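Local atomic coordinates of peptidoglycan D,D-transpeptidase FtsI (Yersinia pestis, PDB entry 6SYN), a protein that probably cross-links peptidoglycan as a class B penicillin-binding protein with D,D-transpeptidase activity, and binds a beta-lactam-derived ligand in its transpeptidase domain. Residues 444-447 with 451-454. Sequence-based numbering, arbitrary orientation.
Sequences KKVG and KYMD
Val446 and Tyr452 form an antiparallel, non-hydrogen-bonded pair next to the turn that closes a beta-hairpin, their CA atoms 4.5 Å apart. Strand 437-446, an outermost strand of the five-stranded antiparallel sheet of the transpeptidase domain, pairs here with the short strand 452-453. After a corner at Asp454 the chain enters strand 455-464, the neighbour of 437-446 in the sheet.

Two backbone hydrogen bonds flank the pair. The bond from Met453 N to Lys445 O is 3.1 Å long and almost straight, 174° at the hydrogen. That from Gly447 N to Lys451 O is 3.0 Å and more bent, 149°. Beyond the corner, Lys445 is also backbone-bonded to Arg455.

The apolar contact lies on the face carrying Val446 and Tyr452. With CG2 anti to the backbone N, Val446 sets this methyl over one face of the Tyr452 ring, toward its rim, in a CH-pi contact 4.1 Å from the centroid. Lys444 O sits at the ring edge, near its plane. The phenol OH is hydrogen-bonded to Glu249, and the ring meets that of Tyr364 at a steep angle. Tyr364 OH also bonds Lys444 N.

Lys444 belongs to the ligand pocket and touches the bound ligand. Its side chain and that of Asp454 run side by side. Their opposite charges are near each other without forming a salt bridge, Lys444 NZ lying 4.1 Å from Asp454 OD1. Lys444 CE, the carbon next to the ammonium, lies 3.5 Å from Asp454 OD1.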
ATOM      1  N   LYS A 444     -10.596  14.743   4.002  1.00 14.22           N
ATOM      2  CA  LYS A 444     -12.011  14.637   3.566  1.00 14.90           C
ATOM      3  C   LYS A 444     -12.010  13.989   2.181  1.00 15.28           C
ATOM      4  O   LYS A 444     -11.179  14.394   1.344  1.00 15.00           O
ATOM      5  CB  LYS A 444     -12.705  16.003   3.585  1.00 15.18           C
ATOM      6  CG  LYS A 444     -13.404  16.336   4.895  1.00 15.33           C
ATOM      7  CD  LYS A 444     -14.304  17.551   4.825  1.00 15.67           C
ATOM      8  CE  LYS A 444     -15.472  17.470   5.791  1.00 15.93           C
ATOM      9  NZ  LYS A 444     -15.677  18.746   6.518  1.00 16.11           N
ATOM     10  N   LYS A 445     -12.870  12.989   1.978  1.00 16.02           N
ATOM     11  CA  LYS A 445     -12.935  12.187   0.728  1.00 16.81           C
ATOM     12  C   LYS A 445     -13.788  12.928  -0.303  1.00 17.95           C
ATOM     13  O   LYS A 445     -14.963  13.198  -0.018  1.00 17.84           O
ATOM     14  CB  LYS A 445     -13.512  10.797   0.998  1.00 16.47           C
ATOM     15  CG  LYS A 445     -12.481   9.712   1.259  1.00 16.19           C
ATOM     16  CD  LYS A 445     -13.092   8.336   1.379  1.00 16.07           C
ATOM     17  CE  LYS A 445     -13.642   7.800   0.073  1.00 15.95           C
ATOM     18  NZ  LYS A 445     -12.745   6.783  -0.527  1.00 15.97           N
ATOM     19  N   VAL A 446     -13.210  13.233  -1.463  1.00 19.87           N
ATOM     20  CA  VAL A 446     -13.912  13.937  -2.574  1.00 21.47           C
ATOM     21  C   VAL A 446     -14.678  12.884  -3.394  1.00 22.68           C
ATOM     22  O   VAL A 446     -14.164  11.757  -3.550  1.00 23.28           O
ATOM     23  CB  VAL A 446     -12.923  14.782  -3.403  1.00 21.63           C
ATOM     24  CG1 VAL A 446     -12.046  13.937  -4.315  1.00 21.87           C
ATOM     25  CG2 VAL A 446     -13.633  15.873  -4.192  1.00 21.66           C
ATOM     26  N   GLY A 447     -15.883  13.222  -3.858  1.00 23.73           N
ATOM     27  CA  GLY A 447     -16.804  12.278  -4.517  1.00 24.62           C
ATOM     28  C   GLY A 447     -16.634  12.273  -6.028  1.00 25.77           C
ATOM     29  O   GLY A 447     -15.674  12.839  -6.550  1.00 26.02           O
ATOM     30  N   LYS A 451     -17.396  17.175  -5.014  1.00 29.11           N
ATOM     31  CA  LYS A 451     -17.881  17.699  -3.706  1.00 30.26           C
ATOM     32  C   LYS A 451     -17.440  16.780  -2.567  1.00 29.18           C
ATOM     33  O   LYS A 451     -17.379  15.554  -2.786  1.00 29.02           O
ATOM     34  CB  LYS A 451     -19.403  17.824  -3.704  1.00 31.94           C
ATOM     35  CG  LYS A 451     -19.950  18.677  -4.835  1.00 34.22           C
ATOM     36  CD  LYS A 451     -21.384  19.085  -4.646  1.00 35.61           C
ATOM     37  CE  LYS A 451     -21.739  20.294  -5.481  1.00 36.39           C
ATOM     38  NZ  LYS A 451     -23.138  20.720  -5.242  1.00 36.98           N
ATOM     39  N   TYR A 452     -17.183  17.363  -1.393  1.00 28.17           N
ATOM     40  CA  TYR A 452     -16.618  16.663  -0.211  1.00 28.06           C
ATOM     41  C   TYR A 452     -17.733  16.020   0.607  1.00 28.23           C
ATOM     42  O   TYR A 452     -18.757  16.668   0.888  1.00 28.71           O
ATOM     43  CB  TYR A 452     -15.752  17.599   0.633  1.00 27.44           C
ATOM     44  CG  TYR A 452     -14.429  17.846  -0.034  1.00 27.14           C
ATOM     45  CD1 TYR A 452     -13.457  16.859  -0.051  1.00 27.36           C
ATOM     46  CD2 TYR A 452     -14.189  19.009  -0.745  1.00 26.76           C
ATOM     47  CE1 TYR A 452     -12.251  17.043  -0.706  1.00 26.97           C
ATOM     48  CE2 TYR A 452     -12.989  19.210  -1.405  1.00 26.75           C
ATOM     49  CZ  TYR A 452     -12.017  18.223  -1.386  1.00 26.67           C
ATOM     50  OH  TYR A 452     -10.829  18.402  -2.026  1.00 26.33           O
ATOM     51  N   MET A 453     -17.498  14.761   0.969  1.00 28.26           N
ATOM     52  CA  MET A 453     -18.382  13.951   1.837  1.00 28.54           C
ATOM     53  C   MET A 453     -17.833  14.050   3.263  1.00 28.36           C
ATOM     54  O   MET A 453     -16.702  14.554   3.429  1.00 27.79           O
ATOM     55  CB  MET A 453     -18.409  12.484   1.389  1.00 28.79           C
ATOM     56  CG  MET A 453     -18.285  12.277  -0.111  1.00 28.49           C
ATOM     57  SD  MET A 453     -18.152  10.517  -0.498  1.00 28.93           S
ATOM     58  CE  MET A 453     -16.973  10.551  -1.847  1.00 28.57           C
ATOM     59  N   ASP A 454     -18.612  13.600   4.245  1.00 28.50           N
ATOM     60  CA  ASP A 454     -18.163  13.451   5.652  1.00 28.93           C
ATOM     61  C   ASP A 454     -17.712  11.996   5.833  1.00 27.51           C
ATOM     62  O   ASP A 454     -18.205  11.306   6.742  1.00 27.46           O
ATOM     63  CB  ASP A 454     -19.240  13.981   6.600  1.00 30.37           C
ATOM     64  CG  ASP A 454     -19.456  15.480   6.441  1.00 32.11           C
ATOM     65  OD1 ASP A 454     -18.684  16.111   5.677  1.00 33.38           O
ATOM     66  OD2 ASP A 454     -20.395  16.009   7.072  1.00 33.23           O
TER